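Local coordinates for protein lovastatin nonaketide synthase, polyketide synthase component (Aspergillus terreus, PDB 7CPX) that assembles the polyketide dihydromonacolin L, a lovastatin precursor, from nine malonyl-CoA units with S-adenosylmethionine and NADPH, as a homodimeric multidomain synthase working with LovC, at residues A[2-6]-A[446-450]; A[231-235]-A[358-363]; A[310-315]-A[422-428]; A[1302-1306]-A[1555-1559]. The protein carries 2 engineered substitutions. All coordinates share one frame; numbering follows the deposited sequence.

Contact 1. Residues A[2-6]-A[446-450]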
loop_
_atom_site.group_PDB
_atom_site.type_symbol
_atom_site.label_atom_id
_atom_site.label_comp_id
_atom_site.label_asym_id
_atom_site.label_seq_id
_atom_site.Cartn_x
_atom_site.Cartn_y
_atom_site.Cartn_z
ATOM N N ALA A 2 40.720 17.860 55.458
ATOM C CA ALA A 2 39.448 17.105 55.274
ATOM C C ALA A 2 39.014 17.129 53.813
ATOM O O ALA A 2 39.479 17.955 53.028
ATOM C CB ALA A 2 38.357 17.682 56.160
ATOM N N GLN A 3 38.116 16.212 53.454
ATOM C CA GLN A 3 37.617 16.122 52.089
ATOM C C GLN A 3 36.567 17.178 51.771
ATOM O O GLN A 3 36.246 17.370 50.594
ATOM C CB GLN A 3 37.032 14.729 51.844
ATOM C CG GLN A 3 36.697 14.437 50.394
ATOM C CD GLN A 3 36.375 12.975 50.159
ATOM O OE1 GLN A 3 35.892 12.283 51.054
ATOM N NE2 GLN A 3 36.652 12.495 48.953
ATOM N N SER A 4 36.034 17.864 52.778
ATOM C CA SER A 4 35.013 18.884 52.587
ATOM C C SER A 4 35.593 20.289 52.473
ATOM O O SER A 4 34.829 21.256 52.398
ATOM C CB SER A 4 34.005 18.837 53.736
ATOM O OG SER A 4 32.977 19.795 53.551
ATOM N N MET A 5 36.918 20.424 52.460
ATOM C CA MET A 5 37.577 21.723 52.422
ATOM C C MET A 5 37.904 22.177 51.005
ATOM O O MET A 5 38.611 23.174 50.835
ATOM C CB MET A 5 38.857 21.680 53.258
ATOM C CG MET A 5 38.619 21.426 54.735
ATOM S SD MET A 5 40.147 21.137 55.650
ATOM C CE MET A 5 41.068 22.624 55.263
ATOM N N TYR A 6 37.411 21.473 49.993
ATOM C CA TYR A 6 37.730 21.811 48.618
ATOM C C TYR A 6 37.084 23.141 48.233
ATOM O O TYR A 6 36.107 23.571 48.852
ATOM C CB TYR A 6 37.263 20.698 47.686
ATOM C CG TYR A 6 37.852 19.345 48.022
ATOM C CD1 TYR A 6 39.097 19.237 48.626
ATOM C CD2 TYR A 6 37.159 18.177 47.745
ATOM C CE1 TYR A 6 39.637 18.008 48.937
ATOM C CE2 TYR A 6 37.692 16.942 48.052
ATOM C CZ TYR A 6 38.932 16.862 48.648
ATOM O OH TYR A 6 39.469 15.634 48.957
ATOM N N GLU A 446 35.973 10.702 43.824
ATOM C CA GLU A 446 36.885 10.213 44.842
ATOM C C GLU A 446 36.121 9.310 45.796
ATOM O O GLU A 446 34.889 9.337 45.855
ATOM C CB GLU A 446 37.537 11.368 45.611
ATOM C CG GLU A 446 38.308 12.343 44.740
ATOM C CD GLU A 446 38.918 13.476 45.537
ATOM O OE1 GLU A 446 38.593 13.601 46.737
ATOM O OE2 GLU A 446 39.724 14.242 44.968
ATOM N N GLU A 447 36.866 8.493 46.530
ATOM C CA GLU A 447 36.263 7.716 47.600
ATOM C C GLU A 447 35.975 8.621 48.788
ATOM O O GLU A 447 36.748 9.532 49.095
ATOM C CB GLU A 447 37.187 6.575 48.024
ATOM C CG GLU A 447 38.449 7.026 48.749
ATOM C CD GLU A 447 39.278 5.863 49.248
ATOM O OE1 GLU A 447 38.688 4.812 49.577
ATOM O OE2 GLU A 447 40.518 5.998 49.317
ATOM N N TYR A 448 34.854 8.376 49.457
ATOM C CA TYR A 448 34.575 9.089 50.695
ATOM C C TYR A 448 35.420 8.488 51.811
ATOM O O TYR A 448 35.304 7.298 52.119
ATOM C CB TYR A 448 33.092 9.024 51.040
ATOM C CG TYR A 448 32.781 9.651 52.377
ATOM C CD1 TYR A 448 33.145 10.962 52.646
ATOM C CD2 TYR A 448 32.135 8.934 53.369
ATOM C CE1 TYR A 448 32.874 11.540 53.866
ATOM C CE2 TYR A 448 31.859 9.504 54.595
ATOM C CZ TYR A 448 32.229 10.808 54.838
ATOM O OH TYR A 448 31.957 11.382 56.058
ATOM N N MET A 449 36.275 9.316 52.412
ATOM C CA MET A 449 37.275 8.818 53.348
ATOM C C MET A 449 36.663 8.275 54.632
ATOM O O MET A 449 37.324 7.507 55.339
ATOM C CB MET A 449 38.266 9.935 53.672
ATOM C CG MET A 449 39.039 10.433 52.461
ATOM S SD MET A 449 40.562 9.513 52.174
ATOM C CE MET A 449 41.601 10.187 53.467
ATOM N N GLU A 450 35.426 8.645 54.947
ATOM C CA GLU A 450 34.760 8.216 56.170
ATOM C C GLU A 450 35.634 8.482 57.399
ATOM O O GLU A 450 35.927 7.563 58.170
ATOM C CB GLU A 450 34.384 6.743 56.089
ATOM C CG GLU A 450 33.417 6.410 54.971
ATOM C CD GLU A 450 33.144 4.924 54.862
ATOM O OE1 GLU A 450 33.708 4.156 55.670
ATOM O OE2 GLU A 450 32.368 4.525 53.971
#
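Gln-3 lays its flat amide along the backbone that runs from Glu-446 to Met-449 and uses both of its ends. Gln-3 OE1 takes Met-449 N at 3.3 Å, while Gln-3 NE2 gives to Glu-447 O at 3.0 Å, the donor standing above that carbonyl's plane. A primary amide suits this place because it presents an acceptor and a donor side by side. The chain reaches straight out, with CG turned away from the backbone N (chi1 -170°). Gln-3 NE2 also gives to Glu-446 OE1 at 3.1 Å, on the anti lone pair, with the amide and carboxylate planes nearly coplanar. The Tyr-448 ring is turned almost parallel to the amide, and its CD1 lies 3.4 Å from Gln-3 OE1. Tyr-6 reaches Glu-446 from the opposite direction, its ring nearly perpendicular to the carboxylate and its OH 3.1 Å from Glu-446 OE1. The other oxygen of Glu-446 is held by Arg-428 and Arg-271, and Arg-271 also makes a cation-pi contact with Tyr-6. Gln-3, within the type I turn from Ala-2 to Met-5, thus ties the N-terminal segment to the chain leaving strand 439-446 of the thiolase-fold ketosynthase.

Contact 2. Residues A[231-235]-A[358-363]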
loop_
_atom_site.group_PDB
_atom_site.type_symbol
_atom_site.label_atom_id
_atom_site.label_comp_id
_atom_site.label_asym_id
_atom_site.label_seq_id
_atom_site.Cartn_x
_atom_site.Cartn_y
_atom_site.Cartn_z
ATOM N N ARG A 231 30.595 -3.865 19.069
ATOM C CA ARG A 231 31.252 -3.645 20.349
ATOM C C ARG A 231 32.093 -2.380 20.283
ATOM O O ARG A 231 32.757 -2.118 19.277
ATOM C CB ARG A 231 32.124 -4.843 20.735
ATOM C CG ARG A 231 31.328 -6.114 20.958
ATOM C CD ARG A 231 32.216 -7.281 21.335
ATOM N NE ARG A 231 31.445 -8.505 21.522
ATOM C CZ ARG A 231 31.042 -9.295 20.536
ATOM N NH1 ARG A 231 31.315 -9.019 19.270
ATOM N NH2 ARG A 231 30.344 -10.389 20.826
ATOM N N SER A 232 32.058 -1.602 21.362
ATOM C CA SER A 232 32.822 -0.360 21.459
ATOM C C SER A 232 34.244 -0.709 21.879
ATOM O O SER A 232 34.598 -0.673 23.058
ATOM C CB SER A 232 32.174 0.599 22.449
ATOM O OG SER A 232 30.843 0.899 22.073
ATOM N N ARG A 233 35.073 -1.053 20.897
ATOM C CA ARG A 233 36.459 -1.434 21.153
ATOM C C ARG A 233 37.253 -0.170 21.457
ATOM O O ARG A 233 37.831 0.461 20.571
ATOM C CB ARG A 233 37.038 -2.189 19.965
ATOM C CG ARG A 233 36.338 -3.503 19.674
ATOM C CD ARG A 233 37.071 -4.294 18.606
ATOM N NE ARG A 233 37.201 -5.700 18.970
ATOM C CZ ARG A 233 36.277 -6.624 18.743
ATOM N NH1 ARG A 233 35.134 -6.328 18.147
ATOM N NH2 ARG A 233 36.506 -7.877 19.125
ATOM N N MET A 234 37.279 0.200 22.733
ATOM C CA MET A 234 37.964 1.412 23.157
ATOM C C MET A 234 39.450 1.332 22.830
ATOM O O MET A 234 40.134 0.385 23.232
ATOM C CB MET A 234 37.759 1.623 24.656
ATOM C CG MET A 234 38.619 2.718 25.267
ATOM S SD MET A 234 38.377 2.852 27.044
ATOM C CE MET A 234 39.723 3.947 27.476
ATOM N N TRP A 235 39.943 2.328 22.101
ATOM C CA TRP A 235 41.362 2.520 21.815
ATOM C C TRP A 235 42.009 1.301 21.169
ATOM O O TRP A 235 43.241 1.200 21.148
ATOM C CB TRP A 235 42.138 2.894 23.083
ATOM C CG TRP A 235 41.708 4.184 23.720
ATOM C CD1 TRP A 235 40.580 4.901 23.450
ATOM C CD2 TRP A 235 42.408 4.913 24.734
ATOM N NE1 TRP A 235 40.532 6.026 24.232
ATOM C CE2 TRP A 235 41.644 6.057 25.030
ATOM C CE3 TRP A 235 43.606 4.707 25.421
ATOM C CZ2 TRP A 235 42.039 6.991 25.982
ATOM C CZ3 TRP A 235 43.996 5.634 26.364
ATOM C CH2 TRP A 235 43.216 6.761 26.635
ATOM N N VAL A 358 43.108 4.004 32.247
ATOM C CA VAL A 358 41.991 4.556 31.492
ATOM C C VAL A 358 41.102 3.398 31.068
ATOM O O VAL A 358 41.566 2.468 30.399
ATOM C CB VAL A 358 42.466 5.355 30.269
ATOM C CG1 VAL A 358 41.322 6.155 29.686
ATOM C CG2 VAL A 358 43.620 6.270 30.640
ATOM N N GLY A 359 39.829 3.456 31.449
ATOM C CA GLY A 359 38.902 2.400 31.098
ATOM C C GLY A 359 37.474 2.880 30.978
ATOM O O GLY A 359 36.927 3.462 31.917
ATOM N N SER A 360 36.849 2.620 29.834
ATOM C CA SER A 360 35.493 3.074 29.564
ATOM C C SER A 360 34.508 1.953 29.865
ATOM O O SER A 360 34.688 0.820 29.408
ATOM C CB SER A 360 35.346 3.523 28.110
ATOM O OG SER A 360 34.029 3.977 27.849
ATOM N N ALA A 361 33.468 2.275 30.637
ATOM C CA ALA A 361 32.425 1.299 30.922
ATOM C C ALA A 361 31.734 0.828 29.655
ATOM O O ALA A 361 31.163 -0.267 29.639
ATOM C CB ALA A 361 31.393 1.897 31.877
ATOM N N LYS A 362 31.783 1.628 28.591
ATOM C CA LYS A 362 31.096 1.297 27.353
ATOM C C LYS A 362 31.691 0.078 26.666
ATOM O O LYS A 362 31.066 -0.459 25.745
ATOM C CB LYS A 362 31.127 2.506 26.419
ATOM C CG LYS A 362 30.578 3.769 27.070
ATOM C CD LYS A 362 30.899 5.012 26.271
ATOM C CE LYS A 362 31.045 6.218 27.186
ATOM N NZ LYS A 362 32.236 6.129 28.075
ATOM N N THR A 363 32.878 -0.366 27.081
ATOM C CA THR A 363 33.406 -1.628 26.580
ATOM C C THR A 363 32.661 -2.813 27.177
ATOM O O THR A 363 32.646 -3.898 26.585
ATOM C CB THR A 363 34.897 -1.742 26.895
ATOM O OG1 THR A 363 35.093 -1.702 28.314
ATOM C CG2 THR A 363 35.671 -0.609 26.248
#
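Met-234 reaches across to the chain at Val-358 and Ser-360 as a fully extended rod, CG opposite the backbone N (chi1 170°). Its CE methyl meets Val-358 CG1 at 3.5 Å, the two side chains crossing at about a right angle, and SD lies beside Ser-360 CB. An unbranched methionine suits the place because it carries CE to Val-358 while SD passes Ser-360. The same Val-358 methyl touches Trp-235 CH2 at 3.6 Å, and Met-234 CE sits over the centre of the Trp-235 ring, 3.7 Å above its plane. Nearer the other end, Thr-363 CG2 packs against Met-234 CB at 3.4 Å and beside Ser-232 O, while Ser-232 CB faces Lys-362 O. In the next shell Ser-360 organises the bend: its O accepts both Thr-363 N and Thr-363 OG1, the hydroxyl bond being 2.8 Å long, which turns the threonine methyl to the contact. Ser-360 OG receives Lys-362 NZ at 2.8 Å, and both groups also bond His-320 O. Ser-232 OG is engaged by Ala-243 N. The contact joins segment 231-235 to the loop between strand 356-358 and helix 369-386, where Lys-362 adjoins His-320 and His-367, predicted catalytic histidines of the ketosynthase site.

Contact 3. Residues A[310-315]-A[422-428]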
loop_
_atom_site.group_PDB
_atom_site.type_symbol
_atom_site.label_atom_id
_atom_site.label_comp_id
_atom_site.label_asym_id
_atom_site.label_seq_id
_atom_site.Cartn_x
_atom_site.Cartn_y
_atom_site.Cartn_z
ATOM N N ALA A 310 51.092 14.253 40.875
ATOM C CA ALA A 310 50.510 12.919 40.931
ATOM C C ALA A 310 49.547 12.781 42.101
ATOM O O ALA A 310 48.538 12.075 41.993
ATOM C CB ALA A 310 51.613 11.867 41.027
ATOM N N GLU A 311 49.840 13.442 43.224
ATOM C CA GLU A 311 48.953 13.361 44.379
ATOM C C GLU A 311 47.570 13.901 44.042
ATOM O O GLU A 311 46.553 13.303 44.412
ATOM C CB GLU A 311 49.553 14.132 45.554
ATOM C CG GLU A 311 50.974 13.725 45.905
ATOM C CD GLU A 311 51.510 14.469 47.111
ATOM O OE1 GLU A 311 50.795 15.349 47.634
ATOM O OE2 GLU A 311 52.648 14.174 47.537
ATOM N N ASP A 312 47.514 15.030 43.339
ATOM C CA ASP A 312 46.248 15.611 42.915
ATOM C C ASP A 312 45.688 14.946 41.665
ATOM O O ASP A 312 44.566 15.270 41.259
ATOM C CB ASP A 312 46.427 17.109 42.662
ATOM C CG ASP A 312 46.699 17.886 43.934
ATOM O OD1 ASP A 312 46.707 17.268 45.019
ATOM O OD2 ASP A 312 46.905 19.115 43.849
ATOM N N ARG A 313 46.435 14.034 41.054
ATOM C CA ARG A 313 46.004 13.360 39.843
ATOM C C ARG A 313 44.967 12.288 40.163
ATOM O O ARG A 313 44.754 11.915 41.319
ATOM C CB ARG A 313 47.204 12.724 39.144
ATOM C CG ARG A 313 47.101 12.655 37.631
ATOM C CD ARG A 313 47.937 13.733 36.955
ATOM N NE ARG A 313 49.309 13.767 37.449
ATOM C CZ ARG A 313 50.218 12.835 37.203
ATOM N NH1 ARG A 313 49.936 11.769 36.474
ATOM N NH2 ARG A 313 51.440 12.973 37.708
ATOM N N CYS A 314 44.320 11.790 39.112
ATOM C CA CYS A 314 43.394 10.673 39.232
ATOM C C CYS A 314 44.070 9.400 38.741
ATOM O O CYS A 314 44.619 9.367 37.635
ATOM C CB CYS A 314 42.116 10.933 38.435
ATOM S SG CYS A 314 42.385 11.254 36.681
ATOM N N GLN A 315 44.030 8.358 39.568
ATOM C CA GLN A 315 44.669 7.095 39.224
ATOM C C GLN A 315 43.868 6.298 38.207
ATOM O O GLN A 315 44.435 5.438 37.526
ATOM C CB GLN A 315 44.880 6.255 40.484
ATOM C CG GLN A 315 45.666 6.967 41.575
ATOM C CD GLN A 315 44.800 7.889 42.412
ATOM O OE1 GLN A 315 43.778 7.474 42.958
ATOM N NE2 GLN A 315 45.197 9.152 42.505
ATOM N N PRO A 422 49.536 8.322 48.397
ATOM C CA PRO A 422 50.048 8.951 49.615
ATOM C C PRO A 422 49.044 8.815 50.743
ATOM O O PRO A 422 47.827 8.855 50.506
ATOM C CB PRO A 422 50.236 10.421 49.207
ATOM C CG PRO A 422 50.321 10.404 47.726
ATOM C CD PRO A 422 49.460 9.272 47.275
ATOM N N PRO A 423 49.502 8.647 51.982
ATOM C CA PRO A 423 48.554 8.483 53.088
ATOM C C PRO A 423 47.637 9.691 53.212
ATOM O O PRO A 423 48.070 10.840 53.099
ATOM C CB PRO A 423 49.460 8.328 54.315
ATOM C CG PRO A 423 50.740 8.979 53.926
ATOM C CD PRO A 423 50.894 8.722 52.457
ATOM N N GLY A 424 46.356 9.417 53.443
ATOM C CA GLY A 424 45.366 10.459 53.592
ATOM C C GLY A 424 44.787 10.983 52.298
ATOM O O GLY A 424 43.865 11.808 52.342
ATOM N N GLN A 425 45.290 10.537 51.148
ATOM C CA GLN A 425 44.755 10.973 49.866
ATOM C C GLN A 425 43.694 9.987 49.399
ATOM O O GLN A 425 44.003 8.799 49.233
ATOM C CB GLN A 425 45.856 11.074 48.825
ATOM C CG GLN A 425 45.410 11.740 47.533
ATOM C CD GLN A 425 46.061 11.132 46.308
ATOM O OE1 GLN A 425 47.259 11.294 46.084
ATOM N NE2 GLN A 425 45.271 10.422 45.511
ATOM N N PRO A 426 42.453 10.415 49.177
ATOM C CA PRO A 426 41.432 9.472 48.712
ATOM C C PRO A 426 41.732 8.978 47.310
ATOM O O PRO A 426 42.356 9.668 46.500
ATOM C CB PRO A 426 40.145 10.301 48.743
ATOM C CG PRO A 426 40.607 11.691 48.525
ATOM C CD PRO A 426 41.939 11.795 49.215
ATOM N N ARG A 427 41.283 7.757 47.027
ATOM C CA ARG A 427 41.325 7.262 45.661
ATOM C C ARG A 427 40.576 8.229 44.759
ATOM O O ARG A 427 39.473 8.671 45.091
ATOM C CB ARG A 427 40.702 5.870 45.577
ATOM C CG ARG A 427 41.480 4.791 46.303
ATOM C CD ARG A 427 40.887 3.421 46.040
ATOM N NE ARG A 427 39.651 3.198 46.781
ATOM C CZ ARG A 427 39.586 2.656 47.989
ATOM N NH1 ARG A 427 40.675 2.276 48.636
ATOM N NH2 ARG A 427 38.399 2.494 48.565
ATOM N N ARG A 428 41.182 8.575 43.627
ATOM C CA ARG A 428 40.618 9.563 42.719
ATOM C C ARG A 428 40.513 8.961 41.327
ATOM O O ARG A 428 41.487 8.403 40.812
ATOM C CB ARG A 428 41.465 10.836 42.689
ATOM C CG ARG A 428 40.845 11.957 41.875
ATOM C CD ARG A 428 41.638 13.247 41.993
ATOM N NE ARG A 428 41.741 13.711 43.373
ATOM C CZ ARG A 428 42.771 13.476 44.175
ATOM N NH1 ARG A 428 43.822 12.781 43.771
ATOM N NH2 ARG A 428 42.745 13.949 45.417
#
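Two neighbouring parallel strands of the ketosynthase sheet, 316-318 and 428-435, begin here, and Gln-315 and Arg-428 join them. Arg-428 N gives an almost straight bond (175°) to Gln-315 OE1 at 2.9 Å, and Gln-315 N returns a weak one to Arg-428 O at 2.8 Å. A bend at chi2 (82°) brings the glutamine amide oxygen to the backbone N-H of Arg-428; Trp-418 NE1 binds the same OE1. Arg-428 runs back along 311-314, its CG against Cys-314 CB at 3.8 Å, then bends at chi3. Arg-428 NH1 there grips two carbonyls: Arg-313 O at 2.8 Å, in the guanidinium plane, and Glu-311 O at 2.9 Å, tilted from it. Asp-312 O lies over one face. A long arginine suits the place because its NH1 can reach two carbonyls at once, which would probably favour the charge. In this thiolase fold the loop that follows helix 289-302 is thus tied to the lead-in of strand 428-435, while Arg-428 NE pairs with Glu-446 on the adjoining strand. Farther out, Pro-422 CG packs on Glu-311 CG at 3.8 Å. Pro-422 opens a type II turn to Gln-425 whose positive phi at Gly-424 calls for glycine.

Contact 4. Residues A[1302-1306]-A[1555-1559]; sequences IPIIE and TRLGF
Ile-1302 meets Arg-1556 through its CG2 methyl, which lies 3.4 Å from Arg-1556 CG and close to CD, the two side chains crossing at about a right angle. A branched residue fits because CG2, set opposite the backbone N, faces the aliphatic part of the arginine. The helix is kinked just after this, where Pro-1303 has no N-H to offer the preceding turn. One turn on from Ile-1302, Ile-1305 sends CD1 toward Phe-1559 CE2 at 3.9 Å, the side chains approaching from opposite directions; CG1 is also turned away from the backbone N (chi1 -179°), which points the branch across. Glu-1306 closes the walk. Glu-1306 CA lies 3.5 Å from Thr-1555 O in a C-H...O contact, and its extended side chain passes Thr-1555. Beyond, the carboxylate is placed near Arg-1556 and Thr-1555; a pairing of opposite charges is plausible, but the acid and NE are modelled too close together, so its details are doubtful. The helices pass nearly perpendicular, their short axes 8.7 Å apart at 85°. Helix 1554-1561 follows strand 1542-1547 of the methyltransferase sheet; Phe-1559 also meets Trp-1353 of helix 1339-1354, His-1378 of helix 1376-1386 bonds Arg-1556 O, and the loop holding Ala-1607 and Asn-1608 lies against Arg-1556 and Ile-1302.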
loop_
_atom_site.group_PDB
_atom_site.type_symbol
_atom_site.label_atom_id
_atom_site.label_comp_id
_atom_site.label_asym_id
_atom_site.label_seq_id
_atom_site.Cartn_x
_atom_site.Cartn_y
_atom_site.Cartn_z
ATOM N N ILE A 1302 -2.381 36.996 -72.195
ATOM C CA ILE A 1302 -1.600 38.179 -72.552
ATOM C C ILE A 1302 -2.169 38.813 -73.818
ATOM O O ILE A 1302 -2.328 40.041 -73.868
ATOM C CB ILE A 1302 -0.108 37.839 -72.699
ATOM C CG1 ILE A 1302 0.565 37.907 -71.324
ATOM C CG2 ILE A 1302 0.569 38.795 -73.676
ATOM C CD1 ILE A 1302 1.958 37.314 -71.269
ATOM N N PRO A 1303 -2.477 38.043 -74.863
ATOM C CA PRO A 1303 -3.009 38.668 -76.084
ATOM C C PRO A 1303 -4.317 39.413 -75.883
ATOM O O PRO A 1303 -4.625 40.303 -76.683
ATOM C CB PRO A 1303 -3.171 37.478 -77.035
ATOM C CG PRO A 1303 -2.100 36.550 -76.603
ATOM C CD PRO A 1303 -2.120 36.635 -75.101
ATOM N N ILE A 1304 -5.105 39.087 -74.858
ATOM C CA ILE A 1304 -6.314 39.864 -74.599
ATOM C C ILE A 1304 -5.957 41.266 -74.120
ATOM O O ILE A 1304 -6.507 42.261 -74.605
ATOM C CB ILE A 1304 -7.227 39.135 -73.596
ATOM C CG1 ILE A 1304 -8.053 38.075 -74.333
ATOM C CG2 ILE A 1304 -8.144 40.130 -72.884
ATOM C CD1 ILE A 1304 -8.890 37.191 -73.431
ATOM N N ILE A 1305 -5.031 41.373 -73.162
ATOM C CA ILE A 1305 -4.583 42.691 -72.729
ATOM C C ILE A 1305 -3.825 43.391 -73.848
ATOM O O ILE A 1305 -3.746 44.625 -73.866
ATOM C CB ILE A 1305 -3.736 42.584 -71.438
ATOM C CG1 ILE A 1305 -3.288 43.968 -70.957
ATOM C CG2 ILE A 1305 -2.526 41.694 -71.642
ATOM C CD1 ILE A 1305 -4.426 44.898 -70.594
ATOM N N GLU A 1306 -3.263 42.631 -74.792
ATOM C CA GLU A 1306 -2.703 43.236 -75.999
ATOM C C GLU A 1306 -3.801 43.873 -76.843
ATOM O O GLU A 1306 -3.668 45.010 -77.310
ATOM C CB GLU A 1306 -1.948 42.187 -76.818
ATOM C CG GLU A 1306 -0.692 41.643 -76.166
ATOM C CD GLU A 1306 0.013 40.624 -77.040
ATOM O OE1 GLU A 1306 -0.610 40.142 -78.010
ATOM O OE2 GLU A 1306 1.188 40.309 -76.764
ATOM N N THR A 1555 3.208 45.480 -75.405
ATOM C CA THR A 1555 1.774 45.243 -75.287
ATOM C C THR A 1555 1.402 44.276 -74.170
ATOM O O THR A 1555 0.243 43.849 -74.121
ATOM C CB THR A 1555 1.221 44.692 -76.606
ATOM O OG1 THR A 1555 1.863 43.447 -76.913
ATOM C CG2 THR A 1555 1.453 45.662 -77.741
ATOM N N ARG A 1556 2.324 43.915 -73.278
ATOM C CA ARG A 1556 2.104 42.761 -72.416
ATOM C C ARG A 1556 2.432 42.964 -70.940
ATOM O O ARG A 1556 1.851 42.254 -70.110
ATOM C CB ARG A 1556 2.915 41.567 -72.945
ATOM C CG ARG A 1556 2.699 41.340 -74.439
ATOM C CD ARG A 1556 3.589 40.263 -75.035
ATOM N NE ARG A 1556 3.399 40.187 -76.480
ATOM C CZ ARG A 1556 4.136 39.453 -77.303
ATOM N NH1 ARG A 1556 5.143 38.718 -76.861
ATOM N NH2 ARG A 1556 3.857 39.460 -78.603
ATOM N N LEU A 1557 3.330 43.890 -70.574
ATOM C CA LEU A 1557 3.734 43.975 -69.173
ATOM C C LEU A 1557 3.976 45.400 -68.676
ATOM O O LEU A 1557 4.676 45.575 -67.671
ATOM C CB LEU A 1557 5.003 43.145 -68.949
ATOM C CG LEU A 1557 6.332 43.781 -69.363
ATOM C CD1 LEU A 1557 7.454 42.780 -69.198
ATOM C CD2 LEU A 1557 6.287 44.304 -70.792
ATOM N N GLY A 1558 3.422 46.419 -69.331
ATOM C CA GLY A 1558 3.793 47.785 -68.989
ATOM C C GLY A 1558 3.421 48.173 -67.569
ATOM O O GLY A 1558 4.250 48.699 -66.818
ATOM N N PHE A 1559 2.176 47.895 -67.173
ATOM C CA PHE A 1559 1.616 48.483 -65.959
ATOM C C PHE A 1559 2.471 48.204 -64.732
ATOM O O PHE A 1559 3.055 49.121 -64.147
ATOM C CB PHE A 1559 0.209 47.945 -65.683
ATOM C CG PHE A 1559 -0.748 48.087 -66.828
ATOM C CD1 PHE A 1559 -1.445 49.266 -67.025
ATOM C CD2 PHE A 1559 -0.979 47.026 -67.686
ATOM C CE1 PHE A 1559 -2.337 49.390 -68.070
ATOM C CE2 PHE A 1559 -1.869 47.145 -68.730
ATOM C CZ PHE A 1559 -2.552 48.327 -68.918
#

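Overall arrangement
Contacts 1, 2 and 3 all belong to the ketosynthase, whereas contact 4 lies beside the methyltransferase sheet on the far side of the chain's centre, its centre more than 110 Å from any of the others. Along the chain, contact 1 closes a loop in which contacts 2 and 3 are nested, their segments alternating, and contact 4 follows later. Contacts 1 and 3 are only 11 Å apart between centres and touch through the salt bridges Glu-446 to Arg-428 and Glu-447 to Arg-427. Contact 2, about 24 Å from contact 3 between centres, reaches the end of strand 356-358, in the ketosynthase sheet that also holds 316-318, 428-435 and 439-446. One synthase chain thus combines separately folded enzymes.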